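Local coordinates for putative major capsid protein (Cafeteriavirus-dependent mavirus, PDB 6G44) that forms the capsid shell of the marine virophage mavirus, probably as trimers of double jelly-roll subunits, at residues 96-101 with 200-205; 152-155 with 160-163; 237-242 with 342-347; 244-249 with 347-352. All blocks are in the same frame, centred on the assembly; numbering follows the deposited sequence. Where two conformers were deposited one is given.

All four contacts lie in one region of the subunit, where loops that connect the jelly-roll strands pack together. Interaction 1 is buried and largely apolar, laying residues 96-101 over strand 195-205. Interaction 2, also buried, folds a long loop back on itself round an isoleucine and touches Tyr163 to residues 96-98. Interactions 3 and 4 share Lys347 and bring a single loop, between strands 334-341 and 355-363, against successive parts of residues 237-249. Interaction 3 sits at the surface and relies on weakly paired charges, whereas interaction 4 is partly buried and combines a backbone bond with apolar packing. Lys99 and Asp246 tie neighbouring contacts together.

Interaction 1 (96-101 with 200-205)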
loop_
_atom_site.group_PDB
_atom_site.type_symbol
_atom_site.label_atom_id
_atom_site.label_comp_id
_atom_site.label_asym_id
_atom_site.label_seq_id
_atom_site.Cartn_x
_atom_site.Cartn_y
_atom_site.Cartn_z
ATOM N N ILE C 96 21.203 -2.863 14.754
ATOM C CA ILE C 96 22.084 -3.569 13.822
ATOM C C ILE C 96 21.257 -4.157 12.686
ATOM O O ILE C 96 20.194 -4.755 12.923
ATOM C CB ILE C 96 22.825 -4.751 14.517
ATOM C CG1 ILE C 96 23.601 -4.283 15.750
ATOM C CG2 ILE C 96 23.765 -5.458 13.547
ATOM C CD1 ILE C 96 24.683 -3.266 15.467
ATOM N N GLY C 97 21.754 -4.020 11.477
ATOM C CA GLY C 97 21.154 -4.672 10.331
ATOM C C GLY C 97 22.055 -4.606 9.148
ATOM O O GLY C 97 23.292 -4.523 9.279
ATOM N N LEU C 98 21.450 -4.595 7.963
ATOM C CA LEU C 98 22.172 -4.482 6.717
ATOM C C LEU C 98 21.808 -3.212 5.956
ATOM O O LEU C 98 20.689 -2.690 6.107
ATOM C CB LEU C 98 21.937 -5.719 5.838
ATOM C CG LEU C 98 22.321 -7.064 6.444
ATOM C CD1 LEU C 98 21.933 -8.216 5.542
ATOM C CD2 LEU C 98 23.804 -7.143 6.780
ATOM N N LYS C 99 22.748 -2.727 5.150
ATOM C CA LYS C 99 22.488 -1.618 4.228
ATOM C C LYS C 99 21.527 -2.068 3.136
ATOM O O LYS C 99 21.307 -3.272 2.959
ATOM C CB LYS C 99 23.802 -1.057 3.671
ATOM C CG LYS C 99 24.647 -0.399 4.763
ATOM C CD LYS C 99 25.851 0.315 4.199
ATOM C CE LYS C 99 26.651 1.008 5.284
ATOM N NZ LYS C 99 27.771 1.771 4.695
ATOM N N SER C 100 20.914 -1.106 2.438
ATOM C CA SER C 100 19.984 -1.392 1.341
ATOM C C SER C 100 20.677 -2.175 0.217
ATOM O O SER C 100 21.725 -1.759 -0.249
ATOM C CB SER C 100 19.426 -0.068 0.798
ATOM O OG SER C 100 18.834 0.696 1.852
ATOM N N PHE C 101 20.081 -3.264 -0.230
ATOM C CA PHE C 101 20.601 -4.054 -1.373
ATOM C C PHE C 101 22.064 -4.456 -1.144
ATOM O O PHE C 101 22.943 -4.117 -1.943
ATOM C CB PHE C 101 20.398 -3.333 -2.716
ATOM C CG PHE C 101 18.995 -2.824 -2.877
ATOM C CD1 PHE C 101 18.020 -3.691 -3.280
ATOM C CD2 PHE C 101 18.650 -1.531 -2.518
ATOM C CE1 PHE C 101 16.707 -3.300 -3.355
ATOM C CE2 PHE C 101 17.316 -1.127 -2.571
ATOM C CZ PHE C 101 16.348 -2.017 -2.986
ATOM N N PHE C 200 24.719 -14.066 9.059
ATOM C CA PHE C 200 23.707 -13.568 8.097
ATOM C C PHE C 200 23.603 -14.504 6.897
ATOM O O PHE C 200 24.608 -15.087 6.457
ATOM C CB PHE C 200 24.109 -12.211 7.540
ATOM C CG PHE C 200 24.098 -11.083 8.531
ATOM C CD1 PHE C 200 22.963 -10.326 8.711
ATOM C CD2 PHE C 200 25.238 -10.745 9.251
ATOM C CE1 PHE C 200 22.955 -9.275 9.574
ATOM C CE2 PHE C 200 25.230 -9.702 10.151
ATOM C CZ PHE C 200 24.086 -8.935 10.297
ATOM N N VAL C 201 22.407 -14.598 6.319
ATOM C CA VAL C 201 22.177 -15.235 5.022
ATOM C C VAL C 201 21.279 -14.287 4.233
ATOM O O VAL C 201 20.208 -13.906 4.744
ATOM C CB VAL C 201 21.497 -16.597 5.116
ATOM C CG1 VAL C 201 21.369 -17.219 3.750
ATOM C CG2 VAL C 201 22.265 -17.537 6.018
ATOM N N VAL C 202 21.686 -13.921 3.041
ATOM C CA VAL C 202 20.885 -13.022 2.156
ATOM C C VAL C 202 20.821 -13.623 0.766
ATOM O O VAL C 202 21.876 -13.986 0.206
ATOM C CB VAL C 202 21.503 -11.616 2.060
ATOM C CG1 VAL C 202 20.769 -10.742 1.043
ATOM C CG2 VAL C 202 21.527 -10.973 3.435
ATOM N N ASP C 203 19.618 -13.691 0.185
ATOM C CA ASP C 203 19.368 -14.220 -1.176
ATOM C C ASP C 203 18.782 -13.044 -1.973
ATOM O O ASP C 203 17.605 -12.699 -1.766
ATOM C CB ASP C 203 18.393 -15.412 -1.084
ATOM C CG ASP C 203 18.071 -16.076 -2.416
ATOM O OD1 ASP C 203 18.199 -15.433 -3.466
ATOM O OD2 ASP C 203 17.641 -17.281 -2.407
ATOM N N GLU C 204 19.568 -12.459 -2.864
ATOM C CA GLU C 204 19.234 -11.208 -3.573
ATOM C C GLU C 204 19.428 -11.390 -5.090
ATOM O O GLU C 204 20.402 -12.017 -5.532
ATOM C CB GLU C 204 20.140 -10.092 -3.031
ATOM C CG GLU C 204 19.936 -8.712 -3.636
ATOM C CD GLU C 204 20.620 -7.605 -2.848
ATOM O OE1 GLU C 204 20.578 -7.653 -1.594
ATOM O OE2 GLU C 204 21.200 -6.691 -3.491
ATOM N N ALA C 205 18.499 -10.890 -5.907
ATOM C CA ALA C 205 18.633 -10.938 -7.350
ATOM C C ALA C 205 19.864 -10.151 -7.793
ATOM O O ALA C 205 20.098 -9.034 -7.296
ATOM C CB ALA C 205 17.388 -10.374 -8.016
#
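From Leu98 to Phe101 the chain runs in nearly the same direction as from Phe200 to Glu204, only 13° apart, but the backbones stay well separated: Leu98 CA lies 9.3 Å from Phe200 CA, and Phe101 CA 7.6 Å from Glu204 CA. Side chains therefore fill the gap. Leu98 places its two methyl groups on different partners. Leu98 CD2 sits over one face of the Phe200 ring in a CH-pi contact, 3.9 Å from the centroid and 23° off the normal, displaced toward the rim at Phe200 CE1. Leu98 CD1 presses on Val202 CG2 at 3.5 Å, tighter than usual carbon packing. Leu98 and the two strand residues point in opposite directions and overlap along their lengths.

Phe200, Val202 and Glu204 alternate along strand 195-205, an element of the large antiparallel sheet of the first jelly-roll, and their side chains project from the same face; Asp203, on the other face, packs on Gln376 of the second subunit. Short strand 96-98, paired with 242-244, thus forms a second layer over that sheet.

At the far end the character changes. The extended Glu204 chain, with CG anti to the backbone N (chi1 -180°), brings its carboxylate against CA and C of Phe101, and Glu204 OE2 comes 3.5 Å from Phe101 CB, near the plane of the ring at its edge. Buried here, the carboxylate is held by Ser143 OG at OE1 and Asn104 ND2 at OE2.

Interaction 2 (152-155 with 160-163); sequences NKIK and NNPY. With SO4 (sulfate ion), chain P.
A single amide oxygen, Asn161 OD1, both closes a turn and packs on a methyl group: it lies 3.2 Å from Ile154 CG2, the two side chains crossing at about a right angle. Asn161 OD1 accepts the backbone N-H of Tyr163 N at 2.8 Å in an Asx turn; the donor stands well above the carbonyl plane, 56° out of it. Asn161 ND2 is hydrogen-bonded to the backbone O of Asp94.

Ile154 is the centre of the apolar packing. With CG1 anti to the carbonyl carbon (chi1 -67°), Ile154 CD1 meets CG of the Pro162 ring end-on at 3.7 Å, and also approaches Tyr163 CE2 obliquely. Pro162 CG in turn lies over the centre of the Tyr163 ring, while the tyrosine hydroxyl is hydrogen-bonded to Arg176 NH2.

A water joins the two backbones, accepting from Lys155 N and donating to Asn160 O. Lys155 turns away and gives NZ to a sulfate, probably from the crystallisation liquor, held also by Asn400 and Thr403 and by Thr167 and Lys93 of the third subunit. The chemistry implies that the Asx turn and the water satisfy backbone polar groups while Ile154 holds residues 152-155 against 160-163 by apolar contact.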
loop_
_atom_site.group_PDB
_atom_site.type_symbol
_atom_site.label_atom_id
_atom_site.label_comp_id
_atom_site.label_asym_id
_atom_site.label_seq_id
_atom_site.Cartn_x
_atom_site.Cartn_y
_atom_site.Cartn_z
ATOM N N ASN C 152 20.158 11.072 6.985
ATOM C CA ASN C 152 21.568 10.743 7.016
ATOM C C ASN C 152 22.044 10.126 8.345
ATOM O O ASN C 152 23.238 9.840 8.476
ATOM C CB ASN C 152 22.402 11.967 6.624
ATOM C CG ASN C 152 22.499 13.004 7.720
ATOM O OD1 ASN C 152 21.695 13.058 8.643
ATOM N ND2 ASN C 152 23.497 13.881 7.586
ATOM N N LYS C 153 21.135 9.939 9.300
ATOM C CA LYS C 153 21.404 9.245 10.551
ATOM C C LYS C 153 20.213 8.381 10.916
ATOM O O LYS C 153 19.049 8.737 10.638
ATOM C CB LYS C 153 21.610 10.213 11.700
ATOM C CG LYS C 153 22.815 11.116 11.592
ATOM C CD LYS C 153 23.043 11.768 12.935
ATOM C CE LYS C 153 24.188 12.755 12.928
ATOM N NZ LYS C 153 23.754 13.834 13.830
ATOM N N ILE C 154 20.500 7.266 11.581
ATOM C CA ILE C 154 19.487 6.326 12.060
ATOM C C ILE C 154 19.690 6.169 13.548
ATOM O O ILE C 154 20.830 5.983 13.999
ATOM C CB ILE C 154 19.661 4.953 11.371
ATOM C CG1 ILE C 154 19.343 5.055 9.883
ATOM C CG2 ILE C 154 18.808 3.890 12.045
ATOM C CD1 ILE C 154 19.906 3.912 9.043
ATOM N N LYS C 155 18.628 6.260 14.334
ATOM C CA LYS C 155 18.710 6.116 15.798
ATOM C C LYS C 155 17.613 5.214 16.299
ATOM O O LYS C 155 16.463 5.307 15.845
ATOM C CB LYS C 155 18.582 7.471 16.482
ATOM C CG LYS C 155 19.653 8.473 16.076
ATOM C CD LYS C 155 19.611 9.755 16.924
ATOM C CE LYS C 155 18.282 10.497 16.823
ATOM N NZ LYS C 155 18.360 11.809 17.542
ATOM N N ASN C 160 11.245 5.937 12.664
ATOM C CA ASN C 160 11.680 5.637 11.294
ATOM C C ASN C 160 13.104 5.085 11.388
ATOM O O ASN C 160 14.116 5.805 11.290
ATOM C CB ASN C 160 11.619 6.848 10.381
ATOM C CG ASN C 160 11.939 6.464 8.942
ATOM O OD1 ASN C 160 11.429 5.466 8.467
ATOM N ND2 ASN C 160 12.814 7.219 8.273
ATOM N N ASN C 161 13.166 3.779 11.586
ATOM C CA ASN C 161 14.428 3.100 11.894
ATOM C C ASN C 161 14.426 1.763 11.182
ATOM O O ASN C 161 13.765 0.831 11.637
ATOM C CB ASN C 161 14.549 2.886 13.413
ATOM C CG ASN C 161 15.721 2.012 13.786
ATOM O OD1 ASN C 161 16.592 1.750 12.951
ATOM N ND2 ASN C 161 15.748 1.531 15.046
ATOM N N PRO C 162 15.192 1.644 10.096
ATOM C CA PRO C 162 15.208 0.392 9.345
ATOM C C PRO C 162 15.881 -0.758 10.113
ATOM O O PRO C 162 15.768 -1.896 9.695
ATOM C CB PRO C 162 15.984 0.739 8.083
ATOM C CG PRO C 162 16.911 1.798 8.518
ATOM C CD PRO C 162 16.157 2.612 9.529
ATOM N N TYR C 163 16.529 -0.476 11.252
ATOM C CA TYR C 163 17.075 -1.583 12.062
ATOM C C TYR C 163 16.151 -2.058 13.153
ATOM O O TYR C 163 16.530 -2.922 13.935
ATOM C CB TYR C 163 18.502 -1.248 12.557
ATOM C CG TYR C 163 19.395 -0.812 11.415
ATOM C CD1 TYR C 163 19.399 -1.475 10.176
ATOM C CD2 TYR C 163 20.241 0.302 11.541
ATOM C CE1 TYR C 163 20.158 -1.027 9.111
ATOM C CE2 TYR C 163 21.023 0.740 10.482
ATOM C CZ TYR C 163 20.985 0.083 9.269
ATOM O OH TYR C 163 21.698 0.485 8.167
HETATM S S SO4 P . 15.346 13.466 16.420
HETATM O O1 SO4 P . 16.721 13.986 16.540
HETATM O O2 SO4 P . 14.358 14.552 16.663
HETATM O O3 SO4 P . 15.100 12.864 15.081
HETATM O O4 SO4 P . 15.240 12.383 17.445
HETATM O O HOH W 1 16.108 6.726 12.931
#

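Interaction 3 (237-242 with 342-347); sequences KPENMI and ETPTKK. With SO4 (sulfate ion), chain B.
Two cationic side chains grip the backbone oxygen of Glu239: Lys99 through NZ and Arg105 through NH1. Lys99 NZ is also hydrogen-bonded to Lys347 O, so that one ammonium group clamps the two segments together where their backbones come closest, Glu239 CA and Lys347 CA being 5.2 Å apart.

The side chain of Glu239 carries the direct contact. Its CG is anti to the backbone N (chi1 -173°), and the extended chain projects from the helix across Lys347 at about a right angle, Glu239 CG passing 3.5 Å from Lys347 O. Lys347 bends at its last torsion (chi4 -52°), which brings Lys347 NZ to Glu239 OE1 in a salt bridge; at 3.4 Å the bond is weak, and Lys347 is exposed. Glu239 OE2 rests 3.7 Å from Pro344 CG. Farther along, Thr343 OG1 binds a sulfate, probably from the crystallisation liquor, that is also held by His467.

Residues 238-241 form a single helical turn, in which Lys237 O accepts from both Asn240 N and Met241 N. This turn follows strand 222-235 of the first jelly-roll, and the loop after strand 334-341 of the second docks on it, an interdomain loop contact consistent with the double jelly-roll fold.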
loop_
_atom_site.group_PDB
_atom_site.type_symbol
_atom_site.label_atom_id
_atom_site.label_comp_id
_atom_site.label_asym_id
_atom_site.label_seq_id
_atom_site.Cartn_x
_atom_site.Cartn_y
_atom_site.Cartn_z
ATOM N N LYS C 237 32.219 -6.581 1.907
ATOM C CA LYS C 237 32.959 -6.071 3.042
ATOM C C LYS C 237 32.042 -5.240 3.895
ATOM O O LYS C 237 30.974 -4.846 3.446
ATOM C CB LYS C 237 34.144 -5.260 2.566
ATOM C CG LYS C 237 33.840 -3.973 1.854
ATOM C CD LYS C 237 35.105 -3.473 1.181
ATOM C CE LYS C 237 34.913 -2.058 0.696
ATOM N NZ LYS C 237 36.046 -1.654 -0.181
ATOM N N PRO C 238 32.431 -4.975 5.143
ATOM C CA PRO C 238 31.520 -4.360 6.090
ATOM C C PRO C 238 30.931 -3.028 5.625
ATOM O O PRO C 238 29.717 -2.805 5.804
ATOM C CB PRO C 238 32.391 -4.211 7.336
ATOM C CG PRO C 238 33.315 -5.355 7.252
ATOM C CD PRO C 238 33.689 -5.372 5.812
ATOM N N GLU C 239 31.710 -2.155 5.008
ATOM C CA GLU C 239 31.168 -0.869 4.565
ATOM C C GLU C 239 30.092 -1.008 3.487
ATOM O O GLU C 239 29.283 -0.119 3.305
ATOM C CB GLU C 239 32.303 0.033 4.045
ATOM C CG GLU C 239 31.873 1.436 3.710
ATOM C CD GLU C 239 33.004 2.441 3.657
ATOM O OE1 GLU C 239 34.191 2.029 3.650
ATOM O OE2 GLU C 239 32.689 3.656 3.597
ATOM N N ASN C 240 30.127 -2.085 2.720
ATOM C CA ASN C 240 29.097 -2.328 1.726
ATOM C C ASN C 240 27.848 -2.982 2.264
ATOM O O ASN C 240 26.760 -2.713 1.742
ATOM C CB ASN C 240 29.679 -3.081 0.543
ATOM C CG ASN C 240 30.596 -2.202 -0.278
ATOM O OD1 ASN C 240 30.461 -0.979 -0.282
ATOM N ND2 ASN C 240 31.527 -2.818 -0.990
ATOM N N MET C 241 27.964 -3.774 3.305
ATOM C CA MET C 241 26.859 -4.632 3.787
ATOM C C MET C 241 26.243 -4.233 5.115
ATOM O O MET C 241 25.058 -4.406 5.279
ATOM C CB MET C 241 27.308 -6.098 3.900
ATOM C CG MET C 241 27.784 -6.680 2.597
ATOM S SD MET C 241 28.000 -8.457 2.657
ATOM C CE MET C 241 29.258 -8.607 3.903
ATOM N N ILE C 242 27.046 -3.820 6.098
ATOM C CA ILE C 242 26.648 -3.735 7.477
ATOM C C ILE C 242 26.191 -2.333 7.860
ATOM O O ILE C 242 26.852 -1.347 7.593
ATOM C CB ILE C 242 27.829 -4.186 8.394
ATOM C CG1 ILE C 242 28.283 -5.609 8.005
ATOM C CG2 ILE C 242 27.471 -4.082 9.875
ATOM C CD1 ILE C 242 27.277 -6.712 8.302
ATOM N N GLU C 342 32.009 12.398 -1.447
ATOM C CA GLU C 342 33.005 11.453 -1.965
ATOM C C GLU C 342 33.527 10.474 -0.914
ATOM O O GLU C 342 33.721 9.300 -1.222
ATOM C CB GLU C 342 34.155 12.189 -2.673
ATOM C CG GLU C 342 33.760 12.611 -4.080
ATOM C CD GLU C 342 34.880 13.254 -4.877
ATOM O OE1 GLU C 342 35.542 12.564 -5.670
ATOM O OE2 GLU C 342 35.081 14.467 -4.736
ATOM N N THR C 343 33.743 10.953 0.303
ATOM C CA THR C 343 34.346 10.151 1.360
ATOM C C THR C 343 33.450 10.079 2.593
ATOM O O THR C 343 33.266 11.077 3.291
ATOM C CB THR C 343 35.733 10.734 1.737
ATOM O OG1 THR C 343 36.506 10.875 0.540
ATOM C CG2 THR C 343 36.472 9.808 2.721
ATOM N N PRO C 344 32.877 8.892 2.863
ATOM C CA PRO C 344 32.079 8.753 4.091
ATOM C C PRO C 344 32.924 9.002 5.341
ATOM O O PRO C 344 34.099 8.600 5.387
ATOM C CB PRO C 344 31.604 7.294 4.026
ATOM C CG PRO C 344 31.545 6.995 2.578
ATOM C CD PRO C 344 32.731 7.707 1.995
ATOM N N THR C 345 32.353 9.681 6.322
ATOM C CA THR C 345 33.039 9.920 7.588
ATOM C C THR C 345 32.821 8.777 8.581
ATOM O O THR C 345 33.561 8.631 9.558
ATOM C CB THR C 345 32.556 11.229 8.227
ATOM O OG1 THR C 345 31.150 11.162 8.470
ATOM C CG2 THR C 345 32.872 12.414 7.319
ATOM N N LYS C 346 31.766 7.994 8.354
ATOM C CA LYS C 346 31.449 6.839 9.174
ATOM C C LYS C 346 31.235 5.692 8.197
ATOM O O LYS C 346 30.645 5.898 7.128
ATOM C CB LYS C 346 30.167 7.092 9.942
ATOM C CG LYS C 346 30.301 8.074 11.094
ATOM C CD LYS C 346 28.918 8.330 11.671
ATOM C CE LYS C 346 28.894 8.440 13.185
ATOM N NZ LYS C 346 27.527 8.113 13.691
ATOM N N LYS C 347 31.668 4.494 8.548
ATOM C CA LYS C 347 31.582 3.387 7.601
ATOM C C LYS C 347 30.197 2.707 7.531
ATOM O O LYS C 347 29.901 2.063 6.531
ATOM C CB LYS C 347 32.628 2.326 7.913
ATOM C CG LYS C 347 34.077 2.773 7.736
ATOM C CD LYS C 347 35.023 1.634 8.132
ATOM C CE LYS C 347 36.437 1.785 7.584
ATOM N NZ LYS C 347 36.482 2.015 6.115
HETATM S S SO4 B . 37.260 14.564 1.530
HETATM O O1 SO4 B . 36.179 15.403 2.039
HETATM O O2 SO4 B . 38.388 15.402 1.064
HETATM O O3 SO4 B . 36.791 13.742 0.379
HETATM O O4 SO4 B . 37.682 13.665 2.626
#

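Interaction 4 (244-249 with 347-352); sequences IADDVK and KFAPDQ
Ile244 and Phe348 adopt similar first torsions (chi1 -56° and -49°), each setting its gamma carbon, CG1 or CG, anti to the carbonyl carbon, and their side chains run side by side in the same direction. Ile244 CD1 meets the phenylalanine ring obliquely, 3.9 Å from Phe348 CD2. Lys347 CB covers one face of that ring, 3.6 Å above the plane and over its centre, while Pro238 CB meets the ring's edge, by Phe348 CE1.

A backbone hydrogen bond joins the pair: Ile244 N donates to Phe348 O at 3.2 Å.

Beyond it, Asp246 turns its carboxylate back toward residues 349-350. Asp246 OD1 touches Ala349 CB at 3.6 Å and Asp246 OD2 approaches Pro350 CD at 3.9 Å, but the polar needs of the group are met by other residues. Asp246 OD1 forms a salt bridge with Lys346 NZ, and Asp246 OD2 accepts from Ile154 N, whose residue also returns its carbonyl to Asp246 N. One carboxylate thus links three loops.

Asp246 and Asp247 occupy the corner of a type I beta turn from Ala245 to Val248, at the end of strand 242-244. The joining of this turn to the loop between strands 334-341 and 355-363 is interdomain loop packing, consistent with two jelly-rolls packed side by side in one subunit.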
loop_
_atom_site.group_PDB
_atom_site.type_symbol
_atom_site.label_atom_id
_atom_site.label_comp_id
_atom_site.label_asym_id
_atom_site.label_seq_id
_atom_site.Cartn_x
_atom_site.Cartn_y
_atom_site.Cartn_z
ATOM N N ILE C 244 24.884 0.045 11.178
ATOM C CA ILE C 244 24.896 0.231 12.632
ATOM C C ILE C 244 24.294 1.597 12.907
ATOM O O ILE C 244 24.750 2.592 12.362
ATOM C CB ILE C 244 26.327 0.128 13.240
ATOM C CG1 ILE C 244 26.967 -1.220 12.867
ATOM C CG2 ILE C 244 26.235 0.286 14.741
ATOM C CD1 ILE C 244 28.436 -1.344 13.222
ATOM N N ALA C 245 23.243 1.622 13.729
ATOM C CA ALA C 245 22.601 2.869 14.132
ATOM C C ALA C 245 23.611 3.856 14.724
ATOM O O ALA C 245 24.573 3.469 15.405
ATOM C CB ALA C 245 21.495 2.614 15.123
ATOM N N ASP C 246 23.383 5.127 14.435
ATOM C CA ASP C 246 24.272 6.206 14.851
ATOM C C ASP C 246 24.231 6.510 16.327
ATOM O O ASP C 246 25.068 7.300 16.768
ATOM C CB ASP C 246 23.988 7.434 13.980
ATOM C CG ASP C 246 24.269 7.144 12.523
ATOM O OD1 ASP C 246 25.484 7.086 12.162
ATOM O OD2 ASP C 246 23.320 6.855 11.746
ATOM N N ASP C 247 23.309 5.911 17.088
ATOM C CA ASP C 247 23.273 6.068 18.538
ATOM C C ASP C 247 23.797 4.869 19.323
ATOM O O ASP C 247 23.689 4.870 20.556
ATOM C CB ASP C 247 21.912 6.562 19.048
ATOM C CG ASP C 247 20.746 5.595 18.835
ATOM O OD1 ASP C 247 20.852 4.626 18.038
ATOM O OD2 ASP C 247 19.685 5.858 19.486
ATOM N N VAL C 248 24.433 3.906 18.656
ATOM C CA VAL C 248 25.209 2.885 19.375
ATOM C C VAL C 248 26.442 3.583 19.944
ATOM O O VAL C 248 27.121 4.316 19.246
ATOM C CB VAL C 248 25.647 1.718 18.465
ATOM C CG1 VAL C 248 26.500 0.691 19.226
ATOM C CG2 VAL C 248 24.417 1.017 17.878
ATOM N N LYS C 249 26.717 3.330 21.214
ATOM C CA LYS C 249 27.845 3.977 21.884
ATOM C C LYS C 249 29.135 3.168 21.691
ATOM O O LYS C 249 29.119 1.923 21.625
ATOM C CB LYS C 249 27.544 4.146 23.357
ATOM C CG LYS C 249 26.355 5.051 23.654
ATOM C CD LYS C 249 26.095 5.181 25.149
ATOM C CE LYS C 249 25.024 6.227 25.431
ATOM N NZ LYS C 249 24.526 6.168 26.835
ATOM N N LYS C 347 31.668 4.494 8.548
ATOM C CA LYS C 347 31.582 3.387 7.601
ATOM C C LYS C 347 30.197 2.707 7.531
ATOM O O LYS C 347 29.901 2.063 6.531
ATOM C CB LYS C 347 32.628 2.326 7.913
ATOM C CG LYS C 347 34.077 2.773 7.736
ATOM C CD LYS C 347 35.023 1.634 8.132
ATOM C CE LYS C 347 36.437 1.785 7.584
ATOM N NZ LYS C 347 36.482 2.015 6.115
ATOM N N PHE C 348 29.389 2.818 8.578
ATOM C CA PHE C 348 28.189 1.970 8.713
ATOM C C PHE C 348 26.899 2.776 8.758
ATOM O O PHE C 348 25.869 2.273 9.171
ATOM C CB PHE C 348 28.358 1.021 9.909
ATOM C CG PHE C 348 29.687 0.313 9.883
ATOM C CD1 PHE C 348 29.957 -0.606 8.908
ATOM C CD2 PHE C 348 30.689 0.640 10.792
ATOM C CE1 PHE C 348 31.190 -1.213 8.826
ATOM C CE2 PHE C 348 31.935 0.032 10.706
ATOM C CZ PHE C 348 32.184 -0.876 9.728
ATOM N N ALA C 349 26.999 4.019 8.309
ATOM C CA ALA C 349 25.900 4.999 8.294
ATOM C C ALA C 349 25.301 5.135 6.913
ATOM O O ALA C 349 25.845 4.639 5.936
ATOM C CB ALA C 349 26.442 6.351 8.741
ATOM N N PRO C 350 24.140 5.807 6.817
ATOM C CA PRO C 350 23.560 6.070 5.498
ATOM C C PRO C 350 24.499 6.808 4.554
ATOM O O PRO C 350 25.319 7.641 4.974
ATOM C CB PRO C 350 22.357 6.957 5.836
ATOM C CG PRO C 350 21.960 6.537 7.218
ATOM C CD PRO C 350 23.286 6.356 7.887
ATOM N N ASP C 351 24.386 6.499 3.277
ATOM C CA ASP C 351 25.091 7.282 2.246
ATOM C C ASP C 351 24.578 8.723 2.221
ATOM O O ASP C 351 23.398 8.983 2.439
ATOM C CB ASP C 351 24.948 6.640 0.856
ATOM C CG ASP C 351 25.895 5.471 0.630
ATOM O OD1 ASP C 351 26.900 5.335 1.339
ATOM O OD2 ASP C 351 25.671 4.755 -0.369
ATOM N N GLN C 352 25.480 9.660 1.956
ATOM C CA GLN C 352 25.156 11.073 1.921
ATOM C C GLN C 352 25.241 11.643 0.510
ATOM O O GLN C 352 26.270 11.522 -0.176
ATOM C CB GLN C 352 26.130 11.830 2.807
ATOM C CG GLN C 352 25.855 13.317 2.902
ATOM C CD GLN C 352 24.660 13.593 3.782
ATOM O OE1 GLN C 352 24.764 13.497 5.012
ATOM N NE2 GLN C 352 23.524 13.885 3.178
#